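Local coordinates for protein possible metal-dependent hydrolase (Veillonella parvula, PDB 3RPC) that probably hydrolyses an unidentified substrate at a two-zinc centre, as a member of the beta-lactamase superfamily, at residues A[221-227]-A[252-256]; A[92-96]-A[148-152]; A[41-45]-A[194-198]. All blocks are in the same frame, centred on the assembly; numbering follows the deposited sequence.

Interaction 1: residues A[221-227]-A[252-256]. With ZN (zinc ion), chain F.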
loop_
_atom_site.group_PDB
_atom_site.type_symbol
_atom_site.label_atom_id
_atom_site.label_comp_id
_atom_site.label_asym_id
_atom_site.label_seq_id
_atom_site.Cartn_x
_atom_site.Cartn_y
_atom_site.Cartn_z
ATOM N N LYS A 221 1.977 -21.059 -11.927
ATOM C CA LYS A 221 3.227 -21.714 -11.573
ATOM C C LYS A 221 3.828 -20.912 -10.431
ATOM O O LYS A 221 4.218 -19.756 -10.612
ATOM C CB LYS A 221 4.178 -21.721 -12.763
ATOM C CG LYS A 221 5.485 -22.430 -12.488
ATOM C CD LYS A 221 5.802 -23.430 -13.588
ATOM C CE LYS A 221 5.964 -22.747 -14.932
ATOM N NZ LYS A 221 5.980 -23.730 -16.046
ATOM N N ILE A 222 3.868 -21.502 -9.246
ATOM C CA ILE A 222 4.440 -20.831 -8.097
ATOM C C ILE A 222 5.915 -21.200 -7.948
ATOM O O ILE A 222 6.291 -22.357 -8.131
ATOM C CB ILE A 222 3.647 -21.181 -6.838
ATOM C CG1 ILE A 222 2.234 -20.602 -6.980
ATOM C CG2 ILE A 222 4.356 -20.665 -5.610
ATOM C CD1 ILE A 222 1.181 -21.302 -6.157
ATOM N N ILE A 223 6.744 -20.205 -7.647
ATOM C CA ILE A 223 8.175 -20.424 -7.471
ATOM C C ILE A 223 8.556 -19.853 -6.117
ATOM O O ILE A 223 8.433 -18.646 -5.903
ATOM C CB ILE A 223 8.993 -19.723 -8.591
ATOM C CG1 ILE A 223 8.580 -20.273 -9.960
ATOM C CG2 ILE A 223 10.490 -19.926 -8.368
ATOM C CD1 ILE A 223 9.229 -19.564 -11.165
ATOM N N ALA A 224 8.994 -20.717 -5.199
ATOM C CA ALA A 224 9.342 -20.302 -3.844
ATOM C C ALA A 224 10.840 -20.077 -3.685
ATOM O O ALA A 224 11.649 -20.967 -3.986
ATOM C CB ALA A 224 8.845 -21.336 -2.826
ATOM N N VAL A 225 11.201 -18.891 -3.206
ATOM C CA VAL A 225 12.601 -18.500 -3.055
ATOM C C VAL A 225 12.843 -17.792 -1.714
ATOM O O VAL A 225 12.015 -17.897 -0.805
ATOM C CB VAL A 225 13.071 -17.616 -4.241
ATOM C CG1 VAL A 225 12.939 -18.389 -5.557
ATOM C CG2 VAL A 225 12.280 -16.311 -4.302
ATOM N N HIS A 226 13.967 -17.085 -1.590
ATOM C CA HIS A 226 14.331 -16.360 -0.364
ATOM C C HIS A 226 14.638 -17.323 0.789
ATOM O O HIS A 226 14.291 -17.074 1.943
ATOM C CB HIS A 226 13.238 -15.338 0.022
ATOM C CG HIS A 226 13.735 -14.188 0.850
ATOM N ND1 HIS A 226 14.325 -14.358 2.083
ATOM C CD2 HIS A 226 13.711 -12.848 0.630
ATOM C CE1 HIS A 226 14.655 -13.180 2.583
ATOM N NE2 HIS A 226 14.292 -12.246 1.721
HETATM N N MSE A 227 15.332 -18.415 0.474
HETATM C CA MSE A 227 15.635 -19.427 1.479
HETATM C C MSE A 227 17.102 -19.844 1.513
HETATM O O MSE A 227 17.855 -19.611 0.560
HETATM C CB MSE A 227 14.761 -20.661 1.253
HETATM C CG MSE A 227 13.295 -20.381 1.563
HETATM SE SE MSE A 227 12.070 -21.838 1.152
HETATM C CE MSE A 227 11.976 -21.592 -0.774
ATOM N N HIS A 252 2.179 -27.622 -8.349
ATOM C CA HIS A 252 1.893 -26.187 -8.367
ATOM C C HIS A 252 3.074 -25.332 -7.927
ATOM O O HIS A 252 3.147 -24.158 -8.279
ATOM C CB HIS A 252 0.723 -25.862 -7.430
ATOM C CG HIS A 252 -0.561 -26.517 -7.810
ATOM N ND1 HIS A 252 -1.589 -25.840 -8.435
ATOM C CD2 HIS A 252 -1.001 -27.784 -7.625
ATOM C CE1 HIS A 252 -2.601 -26.668 -8.628
ATOM N NE2 HIS A 252 -2.270 -27.854 -8.146
ATOM N N VAL A 253 3.969 -25.911 -7.130
ATOM C CA VAL A 253 5.008 -25.142 -6.448
ATOM C C VAL A 253 6.407 -25.672 -6.735
ATOM O O VAL A 253 6.727 -26.821 -6.398
ATOM C CB VAL A 253 4.816 -25.169 -4.920
ATOM C CG1 VAL A 253 5.882 -24.300 -4.238
ATOM C CG2 VAL A 253 3.405 -24.695 -4.552
ATOM N N ALA A 254 7.233 -24.829 -7.351
ATOM C CA ALA A 254 8.636 -25.157 -7.594
ATOM C C ALA A 254 9.492 -24.578 -6.477
ATOM O O ALA A 254 9.219 -23.484 -5.971
ATOM C CB ALA A 254 9.082 -24.609 -8.934
ATOM N N VAL A 255 10.525 -25.319 -6.094
ATOM C CA VAL A 255 11.504 -24.852 -5.120
ATOM C C VAL A 255 12.876 -24.971 -5.774
ATOM O O VAL A 255 13.583 -25.963 -5.580
ATOM C CB VAL A 255 11.461 -25.687 -3.826
ATOM C CG1 VAL A 255 12.386 -25.096 -2.776
ATOM C CG2 VAL A 255 10.028 -25.777 -3.297
ATOM N N PRO A 256 13.251 -23.971 -6.581
ATOM C CA PRO A 256 14.489 -24.141 -7.355
ATOM C C PRO A 256 15.741 -24.090 -6.496
ATOM O O PRO A 256 15.797 -23.365 -5.505
ATOM C CB PRO A 256 14.469 -22.945 -8.311
ATOM C CG PRO A 256 13.655 -21.900 -7.560
ATOM C CD PRO A 256 12.563 -22.710 -6.900
HETATM ZN ZN ZN F . 14.509 -10.064 2.284
HETATM O O HOH W 1 14.271 -21.807 -3.717
HETATM O O HOH W 2 15.167 -8.225 3.508
HETATM O O HOH W 3 13.782 -10.796 4.630
#

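Interaction 2: residues A[92-96]-A[148-152]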
loop_
_atom_site.group_PDB
_atom_site.type_symbol
_atom_site.label_atom_id
_atom_site.label_comp_id
_atom_site.label_asym_id
_atom_site.label_seq_id
_atom_site.Cartn_x
_atom_site.Cartn_y
_atom_site.Cartn_z
ATOM N N ILE A 92 18.249 0.723 -13.713
ATOM C CA ILE A 92 17.896 0.155 -12.414
ATOM C C ILE A 92 16.496 0.628 -12.064
ATOM O O ILE A 92 16.259 1.826 -11.972
ATOM C CB ILE A 92 18.844 0.646 -11.301
ATOM C CG1 ILE A 92 20.308 0.654 -11.774
ATOM C CG2 ILE A 92 18.653 -0.175 -10.025
ATOM C CD1 ILE A 92 20.857 -0.720 -12.171
ATOM N N PHE A 93 15.579 -0.312 -11.853
ATOM C CA PHE A 93 14.202 0.021 -11.515
ATOM C C PHE A 93 14.051 -0.056 -10.007
ATOM O O PHE A 93 14.468 -1.032 -9.395
ATOM C CB PHE A 93 13.248 -0.961 -12.202
ATOM C CG PHE A 93 13.180 -0.770 -13.692
ATOM C CD1 PHE A 93 12.297 0.141 -14.240
ATOM C CD2 PHE A 93 13.996 -1.504 -14.535
ATOM C CE1 PHE A 93 12.238 0.338 -15.610
ATOM C CE2 PHE A 93 13.943 -1.316 -15.914
ATOM C CZ PHE A 93 13.057 -0.399 -16.449
ATOM N N VAL A 94 13.472 0.983 -9.419
ATOM C CA VAL A 94 13.366 1.089 -7.970
ATOM C C VAL A 94 11.958 1.517 -7.557
ATOM O O VAL A 94 11.137 1.874 -8.401
ATOM C CB VAL A 94 14.404 2.089 -7.407
ATOM C CG1 VAL A 94 15.822 1.660 -7.785
ATOM C CG2 VAL A 94 14.112 3.513 -7.898
ATOM N N GLN A 95 11.669 1.454 -6.257
ATOM C CA GLN A 95 10.296 1.658 -5.769
ATOM C C GLN A 95 9.905 3.092 -5.435
ATOM O O GLN A 95 8.723 3.420 -5.407
ATOM C CB GLN A 95 10.038 0.785 -4.525
ATOM C CG GLN A 95 10.759 1.282 -3.290
ATOM C CD GLN A 95 10.504 0.436 -2.051
ATOM O OE1 GLN A 95 9.432 -0.157 -1.887
ATOM N NE2 GLN A 95 11.485 0.398 -1.163
ATOM N N ASN A 96 10.884 3.952 -5.172
ATOM C CA ASN A 96 10.572 5.280 -4.671
ATOM C C ASN A 96 11.774 6.210 -4.803
ATOM O O ASN A 96 12.858 5.784 -5.207
ATOM C CB ASN A 96 10.042 5.226 -3.225
ATOM C CG ASN A 96 11.067 4.701 -2.228
ATOM O OD1 ASN A 96 12.274 4.749 -2.468
ATOM N ND2 ASN A 96 10.583 4.184 -1.099
ATOM N N GLY A 148 10.543 -0.947 6.850
ATOM C CA GLY A 148 10.410 -0.016 5.737
ATOM C C GLY A 148 9.425 -0.425 4.656
ATOM O O GLY A 148 8.499 -1.202 4.913
ATOM N N ASP A 149 9.611 0.130 3.456
ATOM C CA ASP A 149 8.777 -0.180 2.291
ATOM C C ASP A 149 9.487 -1.184 1.399
ATOM O O ASP A 149 10.719 -1.180 1.303
ATOM C CB ASP A 149 8.497 1.072 1.450
ATOM C CG ASP A 149 7.521 2.029 2.111
ATOM O OD1 ASP A 149 6.818 1.637 3.070
ATOM O OD2 ASP A 149 7.447 3.185 1.646
ATOM N N ALA A 150 8.715 -2.047 0.749
ATOM C CA ALA A 150 9.288 -2.990 -0.208
ATOM C C ALA A 150 8.232 -3.405 -1.222
ATOM O O ALA A 150 7.199 -3.964 -0.858
ATOM C CB ALA A 150 9.885 -4.212 0.516
HETATM N N MSE A 151 8.470 -3.107 -2.497
HETATM C CA MSE A 151 7.461 -3.361 -3.514
HETATM C C MSE A 151 7.527 -4.790 -4.039
HETATM O O MSE A 151 8.530 -5.500 -3.857
HETATM C CB MSE A 151 7.627 -2.397 -4.701
HETATM C CG MSE A 151 8.849 -2.674 -5.562
HETATM SE SE MSE A 151 8.866 -1.535 -7.144
HETATM C CE MSE A 151 10.686 -1.960 -7.749
ATOM N N GLY A 152 6.445 -5.202 -4.687
ATOM C CA GLY A 152 6.495 -6.299 -5.631
ATOM C C GLY A 152 6.398 -5.707 -7.029
ATOM O O GLY A 152 6.226 -4.489 -7.193
HETATM O O HOH W 4 7.656 3.898 -0.978
#

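Interaction 3: residues A[41-45]-A[194-198]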
loop_
_atom_site.group_PDB
_atom_site.type_symbol
_atom_site.label_atom_id
_atom_site.label_comp_id
_atom_site.label_asym_id
_atom_site.label_seq_id
_atom_site.Cartn_x
_atom_site.Cartn_y
_atom_site.Cartn_z
ATOM N N GLY A 41 19.430 -8.990 16.335
ATOM C CA GLY A 41 18.111 -9.081 16.939
ATOM C C GLY A 41 17.159 -10.007 16.210
ATOM O O GLY A 41 15.946 -9.961 16.432
ATOM N N THR A 42 17.699 -10.851 15.340
ATOM C CA THR A 42 16.859 -11.738 14.543
ATOM C C THR A 42 17.097 -13.205 14.875
ATOM O O THR A 42 18.076 -13.568 15.524
ATOM C CB THR A 42 17.073 -11.534 13.021
ATOM O OG1 THR A 42 18.415 -11.887 12.662
ATOM C CG2 THR A 42 16.784 -10.082 12.618
ATOM N N PHE A 43 16.165 -14.040 14.433
ATOM C CA PHE A 43 16.273 -15.484 14.562
ATOM C C PHE A 43 17.650 -15.967 14.088
ATOM O O PHE A 43 18.110 -15.607 12.999
ATOM C CB PHE A 43 15.139 -16.111 13.741
ATOM C CG PHE A 43 15.084 -17.617 13.787
ATOM C CD1 PHE A 43 14.448 -18.271 14.834
ATOM C CD2 PHE A 43 15.629 -18.375 12.773
ATOM C CE1 PHE A 43 14.371 -19.653 14.860
ATOM C CE2 PHE A 43 15.564 -19.760 12.792
ATOM C CZ PHE A 43 14.934 -20.405 13.843
ATOM N N ASN A 44 18.319 -16.762 14.913
ATOM C CA ASN A 44 19.585 -17.386 14.532
ATOM C C ASN A 44 20.659 -16.344 14.181
ATOM O O ASN A 44 21.418 -16.527 13.229
ATOM C CB ASN A 44 19.344 -18.330 13.343
ATOM C CG ASN A 44 20.554 -19.175 12.987
ATOM O OD1 ASN A 44 21.327 -19.588 13.847
ATOM N ND2 ASN A 44 20.723 -19.429 11.693
ATOM N N TYR A 45 20.720 -15.258 14.947
ATOM C CA TYR A 45 21.622 -14.146 14.630
ATOM C C TYR A 45 23.095 -14.538 14.679
ATOM O O TYR A 45 23.938 -13.839 14.106
ATOM C CB TYR A 45 21.370 -12.935 15.537
ATOM C CG TYR A 45 21.705 -13.155 16.999
ATOM C CD1 TYR A 45 22.999 -12.961 17.478
ATOM C CD2 TYR A 45 20.722 -13.524 17.902
ATOM C CE1 TYR A 45 23.299 -13.151 18.817
ATOM C CE2 TYR A 45 21.014 -13.717 19.238
ATOM C CZ TYR A 45 22.299 -13.527 19.690
ATOM O OH TYR A 45 22.569 -13.722 21.025
ATOM N N ALA A 194 11.325 -15.209 7.470
ATOM C CA ALA A 194 12.299 -14.498 8.281
ATOM C C ALA A 194 11.652 -14.030 9.583
ATOM O O ALA A 194 10.557 -13.454 9.564
ATOM C CB ALA A 194 12.851 -13.314 7.501
ATOM N N GLN A 195 12.330 -14.256 10.700
ATOM C CA GLN A 195 11.758 -13.933 12.007
ATOM C C GLN A 195 12.677 -13.086 12.866
ATOM O O GLN A 195 13.906 -13.132 12.738
ATOM C CB GLN A 195 11.369 -15.206 12.750
ATOM C CG GLN A 195 10.234 -15.932 12.096
ATOM C CD GLN A 195 9.657 -17.018 12.979
ATOM O OE1 GLN A 195 10.239 -18.078 13.121
ATOM N NE2 GLN A 195 8.501 -16.748 13.580
ATOM N N ILE A 196 12.048 -12.342 13.770
ATOM C CA ILE A 196 12.724 -11.426 14.671
ATOM C C ILE A 196 12.584 -11.969 16.080
ATOM O O ILE A 196 11.534 -12.508 16.421
ATOM C CB ILE A 196 12.045 -10.041 14.643
ATOM C CG1 ILE A 196 11.854 -9.545 13.198
ATOM C CG2 ILE A 196 12.845 -9.038 15.477
ATOM C CD1 ILE A 196 13.138 -9.394 12.408
ATOM N N LEU A 197 13.626 -11.839 16.897
ATOM C CA LEU A 197 13.546 -12.304 18.276
ATOM C C LEU A 197 12.434 -11.561 19.008
ATOM O O LEU A 197 12.285 -10.343 18.879
ATOM C CB LEU A 197 14.891 -12.135 18.989
ATOM C CG LEU A 197 16.096 -12.888 18.410
ATOM C CD1 LEU A 197 17.366 -12.514 19.164
ATOM C CD2 LEU A 197 15.873 -14.391 18.440
ATOM N N GLY A 198 11.630 -12.308 19.760
ATOM C CA GLY A 198 10.566 -11.715 20.548
ATOM C C GLY A 198 9.244 -11.531 19.828
ATOM O O GLY A 198 8.287 -11.034 20.420
HETATM O O HOH W 5 14.634 -8.409 18.431
#

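Interaction 1: residues A[221-227]-A[252-256]
I222 and V253 face the same side of two parallel neighbouring strands, and their methyls I222 CG2 and V253 CG1 meet at 4.2 Å. The strands, 221-225 and 253-254, are the ends of a beta-alpha-beta unit connected through helix 237-246, at the border of one sheet of the metallo-beta-lactamase fold. Three backbone bonds keep the register: I222 N to H252 O, A254 N to I222 O (2.8 Å, almost straight at 178°) and A224 N to A254 O. The I222 and V253 side chains pass each other obliquely, covered by helix 207-216, with M213 and V214 on I222 and I210 on V253, while I244 of the connecting helix also closes on V253. I223 and A254 turn to the other face. There I223 sends CG2 rather than its longer branch to the proline: with CG2 anti to the backbone N (chi1, measured to CG1, is -60°), this methyl meets P256 CD at 3.8 Å, the two side chains lying about at right angles. V225 CG1 reaches the same ring at P256 CG, 4.1 Å away. Beyond V253 and A254 the strands part. One water spans the gap, giving hydrogen bonds of 2.8 Å each to A224 O and P256 O, and R237 also bonds to P256 O. Selenomethionine M227, bent at its last torsion, brings CE across V255 CG1. The example shows a metal ligand set just past a strand end: H226, the residue after strand 221-225, binds a zinc ion, together with D76, H77 and D168, through NE2 at 2.3 Å.

Interaction 2: residues A[92-96]-A[148-152]
The carboxamide of Q95 lies against the D149 peptide so that the two planes are steeply turned: Q95 NE2 donates to D149 O at 3.0 Å, with the oxygen in the amide plane but the nitrogen well above the carbonyl plane, 70° out of it. At the other corner of the amide, Q95 OE1 sits 3.3 Å from A150 CA. This joins the end of strand 92-94 to the loop between helix 143-147 and strand 152-156, linking the two sheets of the metallo-beta-lactamase sandwich close to the metals. Q95 NE2 has a second acceptor, D99 OD2, so NE2 donates to two acceptors, which fixes how the carboxamide is turned. Both Q95 and A150 touch H72, a zinc ligand, which makes the contact second-shell packing for the site. Selenomethionine M151 runs extended past the base of Q95. With CG tucked between its backbone N and carbonyl carbon (chi1 71°), it carries SE to 3.7 Å from Q95 CB and its methyl CE to 3.7 Å from V94 C, against the peptide that joins V94 to Q95. D149 works outwards: OD1 forms salt bridges to R181 and K177 of the second subunit, so this loop also belongs to the dimer contact. N96 is the N-cap of helix 97-105, its OD1 accepting from D99 N. Its other amide atom, ND2, gives a hydrogen bond of 2.9 Å to a water that in turn donates to D149 OD2 at 2.7 Å.

Interaction 3: residues A[41-45]-A[194-198]
Two backbone hydrogen bonds, L197 N to G41 O (3.0 Å) and F43 N to Q195 O (3.0 Å), flank T42 and I196 and make a single isolated beta bridge between two surface loops of the metallo-beta-lactamase fold. The bonds are not ideally directed, since the nitrogen of F43 lies above the Q195 carbonyl plane. The bridged T42 also opens a type II beta turn that runs to Y45, with N44 at the position where phi is positive. Side chains then fasten the flanks. The branch T42 CG2 and I196 CD1 touch obliquely at 3.7 Å, while I196 CG2 rests on G41 O. T42 OG1 is drawn to the other partners of the loop, F39 O and N231 ND2, and N231 also bonds F43 O, so N231 ND2 ties the T42 hydroxyl to the F43 carbonyl. F43 CB lies close to Q195 O; its ring, with CG anti to the backbone N (chi1 -179°), leads off past the bridge, where A234 packs on it. Q195 extends beside F43, CB to CB, and hands its NE2 to D201 O. L197 lies against the turn: CG is 3.6 Å from T42 O, and CD1 meets the Y45 ring at CD2, 3.7 Å, the two side chains about at right angles. T42 O itself lies at the edge of that ring, in its plane. A water donates to L197 O and, at 2.9 Å, to G41 O, giving this oxygen a second hydrogen bond beside that from L197 N.

In the fold
The three contacts sit around the two-zinc site, their centres 22 to 24 Å apart and none touching another. Along the chain, interaction 2 is nested inside the loop closed by interaction 3, and interaction 1 opens only after both have closed. Interaction 1 borders the sheet that contains strands 152-156, 186-190 and 221-225. Interaction 2 links the other sheet to the loop leading into strand 152-156, across the chain's centre from interaction 1. Only interaction 1 holds a zinc ligand, H226; interaction 2 packs behind the ligand H72, with the A150 side chain about 5 Å from a zinc ion, and interaction 3 joins surface loops farther out, the I196 side chain about 10 Å from one.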